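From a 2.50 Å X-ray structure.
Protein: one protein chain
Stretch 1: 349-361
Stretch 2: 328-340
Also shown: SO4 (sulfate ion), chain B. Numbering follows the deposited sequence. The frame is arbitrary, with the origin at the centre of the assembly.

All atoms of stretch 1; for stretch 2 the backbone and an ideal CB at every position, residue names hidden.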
# COMPACT_ATOMS: atom_id res chain seq x y z
N ASP A 349 10.43 14.20 12.34
CA ASP A 349 9.74 14.72 11.16
C ASP A 349 10.05 13.90 9.94
O ASP A 349 11.07 13.26 9.89
CB ASP A 349 10.23 16.13 10.87
CG ASP A 349 9.63 17.18 11.76
OD1 ASP A 349 9.90 18.35 11.43
OD2 ASP A 349 8.93 16.88 12.75
N GLY A 350 9.22 13.96 8.93
CA GLY A 350 9.58 13.21 7.75
C GLY A 350 8.64 12.06 7.57
O GLY A 350 7.47 12.15 7.98
N TRP A 351 9.14 10.98 6.96
CA TRP A 351 8.33 9.79 6.69
C TRP A 351 7.86 9.06 7.95
O TRP A 351 8.64 8.80 8.86
CB TRP A 351 9.11 8.80 5.82
CG TRP A 351 9.46 9.27 4.46
CD1 TRP A 351 10.69 9.60 4.01
CD2 TRP A 351 8.56 9.46 3.35
NE1 TRP A 351 10.63 10.00 2.68
CE2 TRP A 351 9.34 9.92 2.26
CE3 TRP A 351 7.19 9.28 3.18
CZ2 TRP A 351 8.77 10.20 1.02
CZ3 TRP A 351 6.63 9.57 1.94
CH2 TRP A 351 7.43 10.03 0.88
N GLN A 352 6.57 8.70 7.98
CA GLN A 352 5.98 7.98 9.09
C GLN A 352 5.40 6.70 8.56
O GLN A 352 4.83 6.68 7.48
CB GLN A 352 4.86 8.80 9.70
CG GLN A 352 5.20 10.26 9.76
CD GLN A 352 6.08 10.58 10.92
OE1 GLN A 352 5.81 10.16 12.04
NE2 GLN A 352 7.13 11.32 10.67
N VAL A 353 5.58 5.63 9.30
CA VAL A 353 5.07 4.33 8.89
C VAL A 353 3.64 4.18 9.36
O VAL A 353 3.36 4.36 10.52
CB VAL A 353 5.92 3.18 9.50
CG1 VAL A 353 5.23 1.85 9.34
CG2 VAL A 353 7.26 3.13 8.84
N LEU A 354 2.74 3.87 8.43
CA LEU A 354 1.32 3.62 8.70
C LEU A 354 1.04 2.17 8.19
O LEU A 354 1.10 1.89 6.99
CB LEU A 354 0.46 4.61 7.91
CG LEU A 354 -0.19 5.83 8.54
CD1 LEU A 354 0.18 5.93 9.95
CD2 LEU A 354 0.23 7.06 7.83
N ASP A 355 0.77 1.24 9.10
CA ASP A 355 0.52 -0.12 8.68
C ASP A 355 -0.96 -0.43 8.89
O ASP A 355 -1.43 -0.54 10.02
CB ASP A 355 1.39 -1.06 9.49
CG ASP A 355 1.52 -2.43 8.86
OD1 ASP A 355 0.77 -2.72 7.91
OD2 ASP A 355 2.36 -3.22 9.33
N PRO A 356 -1.73 -0.56 7.79
CA PRO A 356 -3.17 -0.85 7.92
C PRO A 356 -3.49 -2.28 8.42
O PRO A 356 -4.59 -2.53 8.94
CB PRO A 356 -3.73 -0.59 6.50
CG PRO A 356 -2.55 -0.04 5.67
CD PRO A 356 -1.31 -0.45 6.37
N THR A 357 -2.52 -3.19 8.23
CA THR A 357 -2.63 -4.57 8.65
C THR A 357 -2.63 -4.64 10.16
O THR A 357 -1.66 -4.24 10.82
CB THR A 357 -1.48 -5.39 8.11
OG1 THR A 357 -1.41 -5.26 6.68
CG2 THR A 357 -1.68 -6.84 8.47
N PRO A 358 -3.73 -5.16 10.74
CA PRO A 358 -3.79 -5.25 12.20
C PRO A 358 -2.63 -6.02 12.78
O PRO A 358 -2.05 -6.89 12.12
CB PRO A 358 -5.17 -5.89 12.49
CG PRO A 358 -6.00 -5.61 11.24
CD PRO A 358 -4.96 -5.69 10.11
N GLN A 359 -2.28 -5.68 14.00
CA GLN A 359 -1.18 -6.32 14.67
C GLN A 359 -1.62 -7.64 15.17
O GLN A 359 -2.72 -7.79 15.73
CB GLN A 359 -0.64 -5.52 15.84
CG GLN A 359 0.67 -6.14 16.36
CD GLN A 359 1.76 -6.47 15.28
OE1 GLN A 359 2.25 -5.58 14.56
NE2 GLN A 359 2.17 -7.76 15.20
N GLU A 360 -0.74 -8.60 14.93
CA GLU A 360 -0.90 -10.00 15.28
C GLU A 360 -1.89 -10.36 16.38
O GLU A 360 -3.02 -10.79 16.11
CB GLU A 360 0.49 -10.60 15.60
CG GLU A 360 1.21 -11.12 14.35
CD GLU A 360 0.76 -12.52 13.92
OE1 GLU A 360 -0.02 -13.16 14.67
OE2 GLU A 360 1.20 -12.99 12.85
N LEU A 361 -1.49 -10.13 17.62
CA LEU A 361 -2.28 -10.56 18.73
C LEU A 361 -3.37 -9.77 19.50
O LEU A 361 -3.53 -9.95 20.71
CB LEU A 361 -1.31 -11.25 19.68
CG LEU A 361 -0.82 -12.64 19.18
CD1 LEU A 361 -1.30 -12.97 17.77
CD2 LEU A 361 0.70 -12.72 19.22
N UNK A 328 8.58 -15.79 10.18
CA UNK A 328 8.53 -14.60 9.35
C UNK A 328 7.88 -14.74 8.01
O UNK A 328 8.09 -15.72 7.30
CB UNK A 328 9.95 -14.09 9.13
N UNK A 329 7.09 -13.73 7.67
CA UNK A 329 6.38 -13.68 6.40
C UNK A 329 7.36 -13.54 5.23
O UNK A 329 8.45 -13.00 5.41
CB UNK A 329 5.38 -12.52 6.40
N UNK A 330 6.97 -14.00 4.03
CA UNK A 330 7.87 -13.88 2.88
C UNK A 330 8.12 -12.38 2.59
O UNK A 330 9.21 -11.98 2.15
CB UNK A 330 7.28 -14.58 1.66
N UNK A 331 7.09 -11.58 2.84
CA UNK A 331 7.17 -10.12 2.68
C UNK A 331 5.94 -9.56 3.35
O UNK A 331 5.01 -10.28 3.68
CB UNK A 331 7.25 -9.69 1.21
N UNK A 332 5.96 -8.27 3.59
CA UNK A 332 4.83 -7.63 4.20
C UNK A 332 4.91 -6.18 3.79
O UNK A 332 5.99 -5.59 3.82
CB UNK A 332 4.81 -7.81 5.72
N UNK A 333 3.77 -5.62 3.45
CA UNK A 333 3.67 -4.25 3.01
C UNK A 333 2.97 -3.27 3.96
O UNK A 333 2.07 -3.63 4.73
CB UNK A 333 2.94 -4.24 1.67
N UNK A 334 3.42 -2.02 3.91
CA UNK A 334 2.79 -0.95 4.66
C UNK A 334 2.97 0.34 3.84
O UNK A 334 3.32 0.32 2.66
CB UNK A 334 3.39 -0.82 6.06
N UNK A 335 2.75 1.46 4.46
CA UNK A 335 2.84 2.70 3.74
C UNK A 335 3.62 3.72 4.55
O UNK A 335 3.63 3.66 5.77
CB UNK A 335 1.44 3.23 3.40
N UNK A 336 4.33 4.62 3.88
CA UNK A 336 5.09 5.68 4.54
C UNK A 336 4.41 7.00 4.13
O UNK A 336 4.15 7.20 2.94
CB UNK A 336 6.57 5.65 4.15
N UNK A 337 4.09 7.87 5.09
CA UNK A 337 3.47 9.16 4.76
C UNK A 337 4.35 10.30 5.25
O UNK A 337 4.88 10.25 6.34
CB UNK A 337 2.07 9.27 5.37
N UNK A 338 4.50 11.34 4.45
CA UNK A 338 5.33 12.49 4.81
C UNK A 338 4.56 13.52 5.58
O UNK A 338 3.54 13.98 5.13
CB UNK A 338 5.93 13.13 3.56
N UNK A 339 5.08 13.89 6.74
CA UNK A 339 4.47 14.92 7.57
C UNK A 339 5.42 15.25 8.73
O UNK A 339 6.29 14.44 9.08
CB UNK A 339 3.10 14.47 8.09
N UNK A 340 5.28 16.44 9.29
CA UNK A 340 6.08 16.83 10.41
C UNK A 340 5.32 16.41 11.68
O UNK A 340 4.08 16.45 11.74
CB UNK A 340 6.38 18.33 10.38
S SO4 B . 13.68 9.61 0.60
O1 SO4 B . 13.70 9.28 1.94
O2 SO4 B . 12.68 10.59 0.40
O3 SO4 B . 14.90 10.26 0.44
O4 SO4 B . 13.63 8.42 -0.20

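Position 328 lies beyond the reach of stretch 1, and nothing visible constrains its side chain; it is Ser328. At 329 the CA-to-CB bond points toward stretch 1, but the ideal CB is 7.7 Å from Glu360 OE2, so only a long side chain could make contact, and the carboxylate of Glu360 would favour one with a donor. Trp329 is long enough, though its NE1 stops 4.2 Å from Glu360 OE2. Positions 330 and 331 are again out of reach; they are Asn330, where the chain turns a corner, and Phe331.

Position 332 points toward stretch 1 across a gap, with the carboxylate of Asp355 and the hydroxyl of Thr357 on the far side. A long donor such as lysine, arginine, histidine or glutamine would suit. His332 fills the place: with chi1 t, its NE2 donates a hydrogen bond to Asp355 OD2 (2.9 Å). Thr357 OG1 also lies at the ring edge, 3.3 Å from His332 CE1. Position 333 points sideways and asks little of stretch 1; it is Cys333.

At 334 the ideal CB is 4.6 Å from Val353 CG1 and 3.7 Å from Asp355 OD1. A methyl group so close invites a broad apolar or aromatic side chain. Trp334, with chi1 p, lays its five-membered ring beneath Val353 CG1, which sits over the ring face 3.7 Å from the centroid.

From 335 to 339 the strand pairs antiparallel with 350-354, and side chains alternate between two faces. Position 335 shares its face with Leu354, so a beta-branched or other apolar residue fits. Val335 packs CG1 3.9 Å from Leu354 CB, while its backbone N and O both bond to Leu354.

Position 336 points to the face of Val353 and Trp351, its ideal CB 3.8 Å from Trp351 CE3. Several extended side chains could run along the indole. Glu336 does so, placing OE1 over one ring face, 3.6 Å from Trp351 CG; both its carboxylate oxygens are hydrogen-bonded elsewhere in the structure.

At 337 Leu354 CD2 lies only 3.8 Å from the ideal CB, which favours a small residue such as alanine or serine. Ser337 fits, with OG 3.5 Å from Leu354 CD2, and its backbone exchanges two hydrogen bonds with Gln352.

Position 338 stands across from Trp351, beside Gly350, whose CA offers a flat surface for a ring to cover. An aromatic is the natural choice. Trp338 covers Gly350 CA with its six-membered ring (3.7 Å to the centroid) and turns its edge to the face of Trp351, the planes at 84°. Trp351 NE1 remains free to donate to sulfate O2 (3.1 Å).

Position 339 points to the face of Gln352, whose CG is 5.0 Å from the ideal CB; a flexible, medium-sized chain would reach it. Met339 does, CG to Gln352 CG at 3.6 Å. At 340 the CB points sideways, near Asp349 OD1, where a small or uncharged polar residue is comfortable. Ser340 sets its CB 3.7 Å from Asp349 OD1.

Stretch 2 328-340: SWNFHCWVESWMS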
# COMPACT_ATOMS: atom_id res chain seq x y z
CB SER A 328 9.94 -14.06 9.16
OG SER A 328 10.59 -13.87 10.41
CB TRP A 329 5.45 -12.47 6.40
CG TRP A 329 4.32 -12.58 7.37
CD1 TRP A 329 4.26 -13.35 8.51
CD2 TRP A 329 3.06 -11.88 7.29
NE1 TRP A 329 3.04 -13.17 9.13
CE2 TRP A 329 2.29 -12.28 8.41
CE3 TRP A 329 2.51 -10.96 6.38
CZ2 TRP A 329 0.99 -11.77 8.64
CZ3 TRP A 329 1.22 -10.46 6.61
CH2 TRP A 329 0.48 -10.87 7.73
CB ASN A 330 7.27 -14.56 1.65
CG ASN A 330 7.41 -16.07 1.67
OD1 ASN A 330 7.87 -16.66 2.66
ND2 ASN A 330 7.01 -16.71 0.57
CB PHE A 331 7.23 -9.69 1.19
CG PHE A 331 5.90 -9.78 0.47
CD1 PHE A 331 5.57 -10.91 -0.29
CD2 PHE A 331 4.98 -8.76 0.57
CE1 PHE A 331 4.32 -11.03 -0.93
CE2 PHE A 331 3.72 -8.86 -0.07
CZ PHE A 331 3.39 -10.00 -0.82
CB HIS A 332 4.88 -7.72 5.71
CG HIS A 332 3.84 -6.89 6.40
ND1 HIS A 332 2.52 -6.91 6.01
CD2 HIS A 332 3.91 -6.06 7.46
CE1 HIS A 332 1.81 -6.12 6.81
NE2 HIS A 332 2.64 -5.60 7.70
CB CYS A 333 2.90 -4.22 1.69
SG CYS A 333 3.52 -5.24 0.39
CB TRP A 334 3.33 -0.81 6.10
CG TRP A 334 4.79 -0.52 6.24
CD1 TRP A 334 5.40 0.69 6.15
CD2 TRP A 334 5.83 -1.48 6.53
NE1 TRP A 334 6.77 0.55 6.37
CE2 TRP A 334 7.05 -0.77 6.60
CE3 TRP A 334 5.85 -2.86 6.74
CZ2 TRP A 334 8.26 -1.39 6.87
CZ3 TRP A 334 7.07 -3.49 7.01
CH2 TRP A 334 8.26 -2.75 7.07
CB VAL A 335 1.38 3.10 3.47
CG1 VAL A 335 1.01 4.42 4.08
CG2 VAL A 335 1.14 3.00 2.04
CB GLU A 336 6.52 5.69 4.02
CG GLU A 336 7.59 5.37 5.05
CD GLU A 336 8.93 5.14 4.40
OE1 GLU A 336 9.27 5.82 3.42
OE2 GLU A 336 9.66 4.25 4.87
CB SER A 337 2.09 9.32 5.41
OG SER A 337 1.10 8.55 4.76
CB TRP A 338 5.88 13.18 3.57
CG TRP A 338 6.90 14.22 3.89
CD1 TRP A 338 6.68 15.56 4.16
CD2 TRP A 338 8.32 14.02 4.00
NE1 TRP A 338 7.88 16.19 4.43
CE2 TRP A 338 8.90 15.26 4.33
CE3 TRP A 338 9.15 12.90 3.85
CZ2 TRP A 338 10.28 15.41 4.52
CZ3 TRP A 338 10.53 13.05 4.04
CH2 TRP A 338 11.07 14.29 4.37
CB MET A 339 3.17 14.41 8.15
CG MET A 339 3.32 13.32 9.20
SD MET A 339 1.70 12.60 9.52
CE MET A 339 1.51 11.62 8.17
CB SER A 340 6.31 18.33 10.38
OG SER A 340 5.15 19.00 10.79
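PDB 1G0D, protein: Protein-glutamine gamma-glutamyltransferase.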